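Local coordinates for protein YcaO (Methanopyrus kandleri, PDB 6CIB) that binds ADP and magnesium and, as a YcaO-family enzyme, probably uses ATP to activate peptide backbone amides for thioamidation, at residues A[21-26]-A[74-79]; A[12-17]-A[154-159]; A[100-103]-A[108-111]. All blocks are in the same frame, centred on the assembly; numbering follows the deposited sequence.

Interactions 1 and 2 converge on one bound ADP. Both draw on the start of the chain that runs into helix 16-25: interaction 2 uses the loop leading into it and interaction 1 its later turns. Their centres lie about 13 Å apart, and each adds a different wall to the nucleotide site, with Met77 and Ser74 reaching the ADP in interaction 1 and Arg12 lying on its adenine in interaction 2. A bound magnesium ion is about 9 Å from the side chain of Met77 and about 8 Å from that of Arg12. Interaction 3 is remote, its nearest atoms about 20 Å from interaction 1 and about 15 Å from interaction 2, in a loop before strand 113-118.

Interaction 1: A[21-26]-A[74-79]; sequences RWIRHR and SAAMEC. With ADP (adenosine-5'-diphosphate), chain G.
Ile23 and Ala76 form the apolar centre of this helix-helix contact, with their CA atoms 7.5 Å apart. The axes of helix 21-25 and helix 74-79 come no closer than 10.9 Å and cross at 49°, so side chains rather than backbones fill the interface. Ile23 presents two branches: CG2 lies 3.8 Å from Ala76 CB, while the longer branch ends in CD1, 3.9 Å from Met77 CG. The methyl of Ala76 thus sits against both ends of the isoleucine. Trp22 adds a looser touch, its CZ3 4.4 Å from the selenium of Met77, which stands at the edge of the indole, near the ring plane. Leu28 also packs on Trp22 and Ile23, and Val344 on Trp22 and Met77, extending the apolar cluster beyond the two helices.

Met77, a selenomethionine, links this cluster to the nucleotide. Its chain is bent at both outer torsions (chi3 -86°), which lets CG and SE meet Ile23 while CE turns back to the adenine, 3.6 Å from ADP N3. Closer to the backbone, Met77 CB is 3.2 Å from the ribose O4'.

The polar contacts belong to the ADP side of helix 74-79. Ser74 OG, placed anti to the backbone N by a chi1 of 166°, donates a hydrogen bond of 2.7 Å to ADP O2A on the alpha phosphate. The same hydroxyl is also hydrogen-bonded to the backbone N of Lys64, an arrangement that would restrict its rotation.

Helix 68-85 is therefore two-sided here: Ala76 faces helix 16-25, Ser74 faces the phosphates, and Met77 spans the two, forming part of the ADP pocket of this YcaO protein.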
loop_
_atom_site.group_PDB
_atom_site.type_symbol
_atom_site.label_atom_id
_atom_site.label_comp_id
_atom_site.label_asym_id
_atom_site.label_seq_id
_atom_site.Cartn_x
_atom_site.Cartn_y
_atom_site.Cartn_z
ATOM N N ARG A 21 1.244 11.090 -20.243
ATOM C CA ARG A 21 0.683 11.596 -21.497
ATOM C C ARG A 21 -0.738 11.058 -21.682
ATOM O O ARG A 21 -1.645 11.805 -22.047
ATOM C CB ARG A 21 1.607 11.219 -22.668
ATOM C CG ARG A 21 1.200 11.743 -24.036
ATOM C CD ARG A 21 2.356 11.724 -25.038
ATOM N NE ARG A 21 3.073 10.449 -25.071
ATOM C CZ ARG A 21 4.380 10.288 -24.848
ATOM N NH1 ARG A 21 5.173 11.321 -24.589
ATOM N NH2 ARG A 21 4.902 9.072 -24.903
ATOM N N TRP A 22 -0.905 9.771 -21.377
ATOM C CA TRP A 22 -2.176 9.051 -21.422
ATOM C C TRP A 22 -3.198 9.575 -20.389
ATOM O O TRP A 22 -4.369 9.780 -20.729
ATOM C CB TRP A 22 -1.873 7.559 -21.244
ATOM C CG TRP A 22 -3.030 6.602 -21.159
ATOM C CD1 TRP A 22 -3.666 5.977 -22.202
ATOM C CD2 TRP A 22 -3.637 6.100 -19.963
ATOM N NE1 TRP A 22 -4.649 5.138 -21.725
ATOM C CE2 TRP A 22 -4.651 5.190 -20.356
ATOM C CE3 TRP A 22 -3.432 6.337 -18.592
ATOM C CZ2 TRP A 22 -5.461 4.521 -19.430
ATOM C CZ3 TRP A 22 -4.244 5.668 -17.664
ATOM C CH2 TRP A 22 -5.244 4.775 -18.092
ATOM N N ILE A 23 -2.754 9.801 -19.145
ATOM C CA ILE A 23 -3.595 10.408 -18.083
ATOM C C ILE A 23 -4.127 11.776 -18.533
ATOM O O ILE A 23 -5.317 12.074 -18.368
ATOM C CB ILE A 23 -2.833 10.519 -16.721
ATOM C CG1 ILE A 23 -2.681 9.135 -16.060
ATOM C CG2 ILE A 23 -3.516 11.499 -15.764
ATOM C CD1 ILE A 23 -1.588 9.050 -15.000
ATOM N N ARG A 24 -3.239 12.584 -19.110
ATOM C CA ARG A 24 -3.574 13.930 -19.566
ATOM C C ARG A 24 -4.544 13.943 -20.747
ATOM O O ARG A 24 -5.501 14.724 -20.759
ATOM C CB ARG A 24 -2.310 14.712 -19.889
ATOM C CG ARG A 24 -1.703 15.340 -18.656
ATOM C CD ARG A 24 -0.247 15.675 -18.862
ATOM N NE ARG A 24 0.322 16.248 -17.645
ATOM C CZ ARG A 24 1.604 16.558 -17.471
ATOM N NH1 ARG A 24 2.497 16.343 -18.434
ATOM N NH2 ARG A 24 1.997 17.073 -16.309
ATOM N N HIS A 25 -4.300 13.066 -21.721
ATOM C CA HIS A 25 -5.160 12.938 -22.898
ATOM C C HIS A 25 -6.585 12.541 -22.507
ATOM O O HIS A 25 -7.558 13.106 -23.026
ATOM C CB HIS A 25 -4.577 11.923 -23.882
ATOM C CG HIS A 25 -5.458 11.656 -25.062
ATOM N ND1 HIS A 25 -6.159 10.480 -25.214
ATOM C CD2 HIS A 25 -5.773 12.426 -26.131
ATOM C CE1 HIS A 25 -6.858 10.529 -26.335
ATOM N NE2 HIS A 25 -6.640 11.700 -26.910
ATOM N N ARG A 26 -6.686 11.591 -21.576
ATOM C CA ARG A 26 -7.958 11.050 -21.104
ATOM C C ARG A 26 -8.653 11.933 -20.063
ATOM O O ARG A 26 -9.770 11.622 -19.629
ATOM C CB ARG A 26 -7.734 9.668 -20.508
ATOM C CG ARG A 26 -7.645 8.541 -21.514
ATOM C CD ARG A 26 -7.399 7.258 -20.755
ATOM N NE ARG A 26 -7.634 6.057 -21.550
ATOM C CZ ARG A 26 -8.736 5.314 -21.490
ATOM N NH1 ARG A 26 -9.739 5.644 -20.676
ATOM N NH2 ARG A 26 -8.836 4.235 -22.259
ATOM N N SER A 74 1.661 9.012 -10.082
ATOM C CA SER A 74 1.280 8.467 -8.771
ATOM C C SER A 74 0.110 9.251 -8.153
ATOM O O SER A 74 -0.865 8.650 -7.693
ATOM C CB SER A 74 2.508 8.481 -7.848
ATOM O OG SER A 74 2.165 8.275 -6.501
ATOM N N ALA A 75 0.206 10.585 -8.156
ATOM C CA ALA A 75 -0.863 11.434 -7.611
ATOM C C ALA A 75 -2.173 11.272 -8.385
ATOM O O ALA A 75 -3.232 11.134 -7.770
ATOM C CB ALA A 75 -0.441 12.897 -7.552
ATOM N N ALA A 76 -2.091 11.277 -9.718
ATOM C CA ALA A 76 -3.258 11.089 -10.580
ATOM C C ALA A 76 -3.975 9.751 -10.349
ATOM O O ALA A 76 -5.200 9.715 -10.193
ATOM C CB ALA A 76 -2.872 11.239 -12.049
HETATM N N MSE A 77 -3.208 8.663 -10.322
HETATM C CA MSE A 77 -3.772 7.321 -10.202
HETATM C C MSE A 77 -4.304 7.045 -8.810
HETATM O O MSE A 77 -5.253 6.280 -8.656
HETATM C CB MSE A 77 -2.753 6.294 -10.695
HETATM C CG MSE A 77 -2.375 6.482 -12.167
HETATM SE SE MSE A 77 -3.920 6.074 -13.329
HETATM C CE MSE A 77 -3.548 4.136 -13.388
ATOM N N GLU A 78 -3.719 7.695 -7.802
ATOM C CA GLU A 78 -4.243 7.704 -6.436
ATOM C C GLU A 78 -5.663 8.283 -6.415
ATOM O O GLU A 78 -6.571 7.688 -5.823
ATOM C CB GLU A 78 -3.308 8.505 -5.520
ATOM C CG GLU A 78 -3.759 8.656 -4.069
ATOM C CD GLU A 78 -3.410 7.470 -3.192
ATOM O OE1 GLU A 78 -2.289 6.929 -3.312
ATOM O OE2 GLU A 78 -4.257 7.091 -2.358
ATOM N N CYS A 79 -5.849 9.437 -7.063
ATOM C CA CYS A 79 -7.180 10.030 -7.225
ATOM C C CYS A 79 -8.155 9.093 -7.941
ATOM O O CYS A 79 -9.309 8.985 -7.531
ATOM C CB CYS A 79 -7.094 11.379 -7.943
ATOM S SG CYS A 79 -6.213 12.604 -6.972
HETATM P PB ADP G . 1.228 3.234 -3.360
HETATM O O1B ADP G . 0.427 2.245 -4.181
HETATM O O2B ADP G . 2.131 2.601 -2.321
HETATM O O3B ADP G . 0.448 4.422 -2.847
HETATM P PA ADP G . 2.253 4.967 -5.451
HETATM O O1A ADP G . 3.432 4.714 -6.350
HETATM O O2A ADP G . 2.233 6.278 -4.712
HETATM O O3A ADP G . 2.329 3.758 -4.412
HETATM O "O5'" ADP G . 0.916 4.784 -6.323
HETATM C "C5'" ADP G . -0.369 5.373 -6.059
HETATM C "C4'" ADP G . -1.409 4.770 -7.021
HETATM O "O4'" ADP G . -1.024 5.023 -8.381
HETATM C "C3'" ADP G . -1.524 3.246 -6.924
HETATM O "O3'" ADP G . -2.859 2.832 -7.273
HETATM C "C2'" ADP G . -0.556 2.749 -7.983
HETATM O "O2'" ADP G . -0.855 1.427 -8.422
HETATM C "C1'" ADP G . -0.728 3.798 -9.077
HETATM N N9 ADP G . 0.488 4.001 -9.896
HETATM C C8 ADP G . 1.668 4.461 -9.442
HETATM N N7 ADP G . 2.577 4.527 -10.442
HETATM C C5 ADP G . 1.973 4.128 -11.566
HETATM C C6 ADP G . 2.376 3.972 -12.983
HETATM N N6 ADP G . 3.636 4.280 -13.374
HETATM N N1 ADP G . 1.444 3.510 -13.852
HETATM C C2 ADP G . 0.182 3.200 -13.467
HETATM N N3 ADP G . -0.251 3.326 -12.192
HETATM C C4 ADP G . 0.588 3.780 -11.212
#

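Interaction 2: A[12-17]-A[154-159]. With ADP (adenosine-5'-diphosphate), chain G.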
loop_
_atom_site.group_PDB
_atom_site.type_symbol
_atom_site.label_atom_id
_atom_site.label_comp_id
_atom_site.label_asym_id
_atom_site.label_seq_id
_atom_site.Cartn_x
_atom_site.Cartn_y
_atom_site.Cartn_z
ATOM N N ARG A 12 5.770 -2.082 -13.985
ATOM C CA ARG A 12 4.930 -1.376 -14.948
ATOM C C ARG A 12 5.195 -1.786 -16.395
ATOM O O ARG A 12 6.338 -2.033 -16.785
ATOM C CB ARG A 12 5.091 0.147 -14.788
ATOM C CG ARG A 12 4.820 0.706 -13.387
ATOM C CD ARG A 12 3.367 0.501 -12.954
ATOM N NE ARG A 12 3.155 0.851 -11.546
ATOM C CZ ARG A 12 1.981 0.791 -10.915
ATOM N NH1 ARG A 12 0.875 0.416 -11.555
ATOM N NH2 ARG A 12 1.909 1.122 -9.633
ATOM N N ALA A 13 4.121 -1.846 -17.175
ATOM C CA ALA A 13 4.167 -2.235 -18.586
ATOM C C ALA A 13 4.418 -1.041 -19.513
ATOM O O ALA A 13 4.599 -1.213 -20.723
ATOM C CB ALA A 13 2.874 -2.950 -18.965
ATOM N N PHE A 14 4.435 0.163 -18.932
ATOM C CA PHE A 14 4.653 1.412 -19.659
ATOM C C PHE A 14 5.637 2.289 -18.891
ATOM O O PHE A 14 5.733 2.206 -17.653
ATOM C CB PHE A 14 3.320 2.160 -19.866
ATOM C CG PHE A 14 2.299 1.371 -20.640
ATOM C CD1 PHE A 14 1.424 0.499 -19.987
ATOM C CD2 PHE A 14 2.223 1.482 -22.034
ATOM C CE1 PHE A 14 0.496 -0.262 -20.702
ATOM C CE2 PHE A 14 1.288 0.735 -22.754
ATOM C CZ PHE A 14 0.427 -0.139 -22.087
ATOM N N LEU A 15 6.374 3.118 -19.628
ATOM C CA LEU A 15 7.206 4.154 -19.021
ATOM C C LEU A 15 6.294 5.238 -18.430
ATOM O O LEU A 15 5.266 5.566 -19.032
ATOM C CB LEU A 15 8.182 4.749 -20.039
ATOM C CG LEU A 15 9.226 3.808 -20.676
ATOM C CD1 LEU A 15 10.015 4.543 -21.753
ATOM C CD2 LEU A 15 10.166 3.178 -19.644
ATOM N N PRO A 16 6.645 5.771 -17.236
ATOM C CA PRO A 16 5.837 6.831 -16.600
ATOM C C PRO A 16 5.519 8.025 -17.504
ATOM O O PRO A 16 4.407 8.547 -17.436
ATOM C CB PRO A 16 6.695 7.246 -15.406
ATOM C CG PRO A 16 7.347 5.962 -15.007
ATOM C CD PRO A 16 7.704 5.300 -16.323
ATOM N N LYS A 17 6.470 8.439 -18.343
ATOM C CA LYS A 17 6.228 9.527 -19.304
ATOM C C LYS A 17 5.064 9.220 -20.256
ATOM O O LYS A 17 4.263 10.105 -20.542
ATOM C CB LYS A 17 7.509 9.909 -20.065
ATOM C CG LYS A 17 8.048 8.850 -21.016
ATOM C CD LYS A 17 9.318 9.318 -21.704
ATOM C CE LYS A 17 9.829 8.251 -22.659
ATOM N NZ LYS A 17 11.020 8.767 -23.389
ATOM N N ARG A 154 -4.661 -4.643 -15.453
ATOM C CA ARG A 154 -5.168 -5.270 -14.243
ATOM C C ARG A 154 -4.049 -5.968 -13.456
ATOM O O ARG A 154 -4.042 -5.902 -12.226
ATOM C CB ARG A 154 -6.400 -6.157 -14.544
ATOM C CG ARG A 154 -6.182 -7.639 -14.791
ATOM C CD ARG A 154 -6.600 -8.447 -13.571
ATOM N NE ARG A 154 -6.699 -9.880 -13.850
ATOM C CZ ARG A 154 -5.972 -10.841 -13.275
ATOM N NH1 ARG A 154 -5.064 -10.573 -12.349
ATOM N NH2 ARG A 154 -6.165 -12.099 -13.630
ATOM N N GLU A 155 -3.078 -6.561 -14.167
ATOM C CA GLU A 155 -1.919 -7.219 -13.536
ATOM C C GLU A 155 -1.086 -6.252 -12.694
ATOM O O GLU A 155 -0.683 -6.606 -11.587
ATOM C CB GLU A 155 -1.018 -7.919 -14.557
ATOM C CG GLU A 155 -1.596 -9.213 -15.126
ATOM C CD GLU A 155 -2.499 -8.989 -16.327
ATOM O OE1 GLU A 155 -2.825 -7.822 -16.663
ATOM O OE2 GLU A 155 -2.886 -9.993 -16.954
ATOM N N GLU A 156 -0.852 -5.045 -13.221
ATOM C CA GLU A 156 -0.156 -3.972 -12.485
ATOM C C GLU A 156 -0.833 -3.691 -11.152
ATOM O O GLU A 156 -0.172 -3.625 -10.121
ATOM C CB GLU A 156 -0.160 -2.676 -13.295
ATOM C CG GLU A 156 0.879 -2.566 -14.391
ATOM C CD GLU A 156 0.931 -1.173 -14.983
ATOM O OE1 GLU A 156 1.712 -0.963 -15.928
ATOM O OE2 GLU A 156 0.192 -0.276 -14.497
ATOM N N ALA A 157 -2.154 -3.515 -11.198
ATOM C CA ALA A 157 -2.980 -3.225 -10.023
ATOM C C ALA A 157 -3.018 -4.405 -9.045
ATOM O O ALA A 157 -2.922 -4.205 -7.833
ATOM C CB ALA A 157 -4.387 -2.831 -10.465
ATOM N N VAL A 158 -3.147 -5.628 -9.566
ATOM C CA VAL A 158 -3.112 -6.837 -8.718
ATOM C C VAL A 158 -1.788 -6.968 -7.963
ATOM O O VAL A 158 -1.791 -7.153 -6.739
ATOM C CB VAL A 158 -3.465 -8.132 -9.492
ATOM C CG1 VAL A 158 -3.290 -9.370 -8.611
ATOM C CG2 VAL A 158 -4.901 -8.070 -9.974
ATOM N N ILE A 159 -0.673 -6.836 -8.679
ATOM C CA ILE A 159 0.668 -6.875 -8.065
ATOM C C ILE A 159 0.786 -5.820 -6.952
ATOM O O ILE A 159 1.175 -6.153 -5.831
ATOM C CB ILE A 159 1.799 -6.702 -9.116
ATOM C CG1 ILE A 159 1.871 -7.935 -10.033
ATOM C CG2 ILE A 159 3.153 -6.447 -8.442
ATOM C CD1 ILE A 159 2.544 -7.683 -11.366
HETATM P PB ADP G . 1.228 3.234 -3.360
HETATM O O1B ADP G . 0.427 2.245 -4.181
HETATM O O2B ADP G . 2.131 2.601 -2.321
HETATM O O3B ADP G . 0.448 4.422 -2.847
HETATM P PA ADP G . 2.253 4.967 -5.451
HETATM O O1A ADP G . 3.432 4.714 -6.350
HETATM O O2A ADP G . 2.233 6.278 -4.712
HETATM O O3A ADP G . 2.329 3.758 -4.412
HETATM O "O5'" ADP G . 0.916 4.784 -6.323
HETATM C "C5'" ADP G . -0.369 5.373 -6.059
HETATM C "C4'" ADP G . -1.409 4.770 -7.021
HETATM O "O4'" ADP G . -1.024 5.023 -8.381
HETATM C "C3'" ADP G . -1.524 3.246 -6.924
HETATM O "O3'" ADP G . -2.859 2.832 -7.273
HETATM C "C2'" ADP G . -0.556 2.749 -7.983
HETATM O "O2'" ADP G . -0.855 1.427 -8.422
HETATM C "C1'" ADP G . -0.728 3.798 -9.077
HETATM N N9 ADP G . 0.488 4.001 -9.896
HETATM C C8 ADP G . 1.668 4.461 -9.442
HETATM N N7 ADP G . 2.577 4.527 -10.442
HETATM C C5 ADP G . 1.973 4.128 -11.566
HETATM C C6 ADP G . 2.376 3.972 -12.983
HETATM N N6 ADP G . 3.636 4.280 -13.374
HETATM N N1 ADP G . 1.444 3.510 -13.852
HETATM C C2 ADP G . 0.182 3.200 -13.467
HETATM N N3 ADP G . -0.251 3.326 -12.192
HETATM C C4 ADP G . 0.588 3.780 -11.212
#
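Arg12 and Glu156 meet across the adenine side of the ADP pocket, and their polar ends make the tight part of the contact. Arg12 NH1 donates to Glu156 OE2 at 3.1 Å in a salt bridge. The carboxylate oxygen lies almost in the guanidinium plane, yet the donor stands well above the carboxylate plane, and the two flat groups are turned 87° apart. Glu156 OE1 takes a straighter bond, 172°, from the backbone N of Ala13 at 2.9 Å through its anti lone pair. Outside the two segments, Arg152 N is hydrogen-bonded to OE2, so both carboxylate oxygens are engaged.

One face of the guanidinium lies over the purine, with Arg12 CZ 3.3 Å from ADP C4, while NH2 bonds the ribose O2' at 3.0 Å. A bend at chi2 (-64°) brings the Arg12 chain across the adenine.

Packing is looser at partly exposed Phe14, where ring atom CD1 comes only to 4.3 Å from Glu156 OE1.

Glu156, itself a pocket residue beside ADP C2, also holds Arg12 in place: its negative charge probably balances the guanidinium, which in turn can lie with one face over the base while bonding the ribose.

Interaction 3: A[100-103]-A[108-111]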
loop_
_atom_site.group_PDB
_atom_site.type_symbol
_atom_site.label_atom_id
_atom_site.label_comp_id
_atom_site.label_asym_id
_atom_site.label_seq_id
_atom_site.Cartn_x
_atom_site.Cartn_y
_atom_site.Cartn_z
ATOM N N LYS A 100 -19.144 -17.362 -0.376
ATOM C CA LYS A 100 -19.118 -16.060 0.289
ATOM C C LYS A 100 -17.982 -16.024 1.292
ATOM O O LYS A 100 -17.762 -17.000 2.016
ATOM C CB LYS A 100 -20.420 -15.809 1.056
ATOM C CG LYS A 100 -21.675 -15.645 0.220
ATOM C CD LYS A 100 -22.883 -15.680 1.140
ATOM C CE LYS A 100 -24.166 -15.340 0.407
ATOM N NZ LYS A 100 -25.338 -15.383 1.326
ATOM N N TRP A 101 -17.265 -14.904 1.337
ATOM C CA TRP A 101 -16.354 -14.648 2.439
ATOM C C TRP A 101 -17.081 -13.811 3.484
ATOM O O TRP A 101 -17.492 -12.677 3.212
ATOM C CB TRP A 101 -15.044 -13.978 1.977
ATOM C CG TRP A 101 -14.204 -13.429 3.121
ATOM C CD1 TRP A 101 -13.920 -14.054 4.310
ATOM C CD2 TRP A 101 -13.551 -12.149 3.179
ATOM N NE1 TRP A 101 -13.150 -13.239 5.104
ATOM C CE2 TRP A 101 -12.896 -12.070 4.434
ATOM C CE3 TRP A 101 -13.450 -11.067 2.292
ATOM C CZ2 TRP A 101 -12.142 -10.948 4.823
ATOM C CZ3 TRP A 101 -12.702 -9.942 2.682
ATOM C CH2 TRP A 101 -12.063 -9.895 3.940
ATOM N N THR A 102 -17.246 -14.395 4.669
ATOM C CA THR A 102 -17.870 -13.723 5.808
ATOM C C THR A 102 -16.837 -13.609 6.937
ATOM O O THR A 102 -16.565 -14.597 7.621
ATOM C CB THR A 102 -19.148 -14.460 6.274
ATOM O OG1 THR A 102 -19.999 -14.689 5.145
ATOM C CG2 THR A 102 -19.917 -13.643 7.316
ATOM N N PRO A 103 -16.245 -12.407 7.121
ATOM C CA PRO A 103 -15.238 -12.200 8.173
ATOM C C PRO A 103 -15.779 -12.476 9.578
ATOM O O PRO A 103 -16.983 -12.326 9.819
ATOM C CB PRO A 103 -14.891 -10.719 8.044
ATOM C CG PRO A 103 -15.263 -10.345 6.652
ATOM C CD PRO A 103 -16.440 -11.198 6.300
ATOM N N THR A 108 -24.067 -10.710 12.403
ATOM C CA THR A 108 -25.121 -11.097 11.472
ATOM C C THR A 108 -24.578 -11.126 10.037
ATOM O O THR A 108 -23.577 -10.469 9.730
ATOM C CB THR A 108 -26.360 -10.165 11.594
ATOM O OG1 THR A 108 -27.366 -10.563 10.653
ATOM C CG2 THR A 108 -25.999 -8.680 11.363
ATOM N N GLU A 109 -25.243 -11.899 9.179
ATOM C CA GLU A 109 -24.934 -11.988 7.750
ATOM C C GLU A 109 -25.045 -10.616 7.053
ATOM O O GLU A 109 -26.103 -9.986 7.119
ATOM C CB GLU A 109 -25.882 -13.006 7.096
ATOM C CG GLU A 109 -25.790 -13.122 5.579
ATOM C CD GLU A 109 -24.735 -14.104 5.102
ATOM O OE1 GLU A 109 -23.739 -14.348 5.820
ATOM O OE2 GLU A 109 -24.901 -14.636 3.983
ATOM N N PRO A 110 -23.952 -10.147 6.397
ATOM C CA PRO A 110 -24.007 -8.894 5.615
ATOM C C PRO A 110 -24.985 -8.962 4.443
ATOM O O PRO A 110 -25.232 -10.042 3.901
ATOM C CB PRO A 110 -22.572 -8.706 5.107
ATOM C CG PRO A 110 -21.853 -9.976 5.393
ATOM C CD PRO A 110 -22.576 -10.664 6.509
ATOM N N ARG A 111 -25.528 -7.809 4.066
ATOM C CA ARG A 111 -26.626 -7.734 3.101
ATOM C C ARG A 111 -26.173 -7.374 1.682
ATOM O O ARG A 111 -26.811 -7.785 0.699
ATOM C CB ARG A 111 -27.684 -6.737 3.594
ATOM C CG ARG A 111 -29.074 -6.977 3.035
ATOM C CD ARG A 111 -29.888 -5.695 3.026
ATOM N NE ARG A 111 -31.000 -5.787 2.080
ATOM C CZ ARG A 111 -31.536 -4.762 1.419
ATOM N NH1 ARG A 111 -31.070 -3.520 1.568
ATOM N NH2 ARG A 111 -32.539 -4.989 0.582
#
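Two parts of the long surface loop between helix 68-85 and strand 113-118 are joined here by a salt bridge, linking the irregular stretches 100-103 and 108-111, with four residues between them. Neither segment is helix or strand, and the contact lies far from the nucleotide site. Between the two segments, the CA atoms of Thr102 and Glu109 are the nearest pair, at 7.5 Å.

The charged link joins Lys100 NZ to Glu109 OE2 in a hydrogen bond of 2.8 Å. The ammonium meets that oxygen almost head-on, nearly in line with its C-O bond. The lysine chain is extended beyond CG, whereas Glu109 folds at chi2 (87°), and the two side chains cross at about a right angle. The lysine methylenes also approach the carboxylate, with Lys100 CD 3.6 Å from Glu109 OE2. An alanine at Lys100 would remove the ammonium and its methylenes and is likely to leave the Glu109 carboxylate without its charged mate across the loop.

Beside the salt bridge, Thr102 offers a weaker apolar and polar flank. Its OG1 is 3.8 Å from Glu109 OE1, a proximity rather than a bond. Trp113, on the strand that follows, packs against both Lys100 and Thr102, tying the first arm of the loop to the sheet. On the second arm, ring atom CD of buried Pro110 stands 4.1 Å from the methyl CG2 of Thr102.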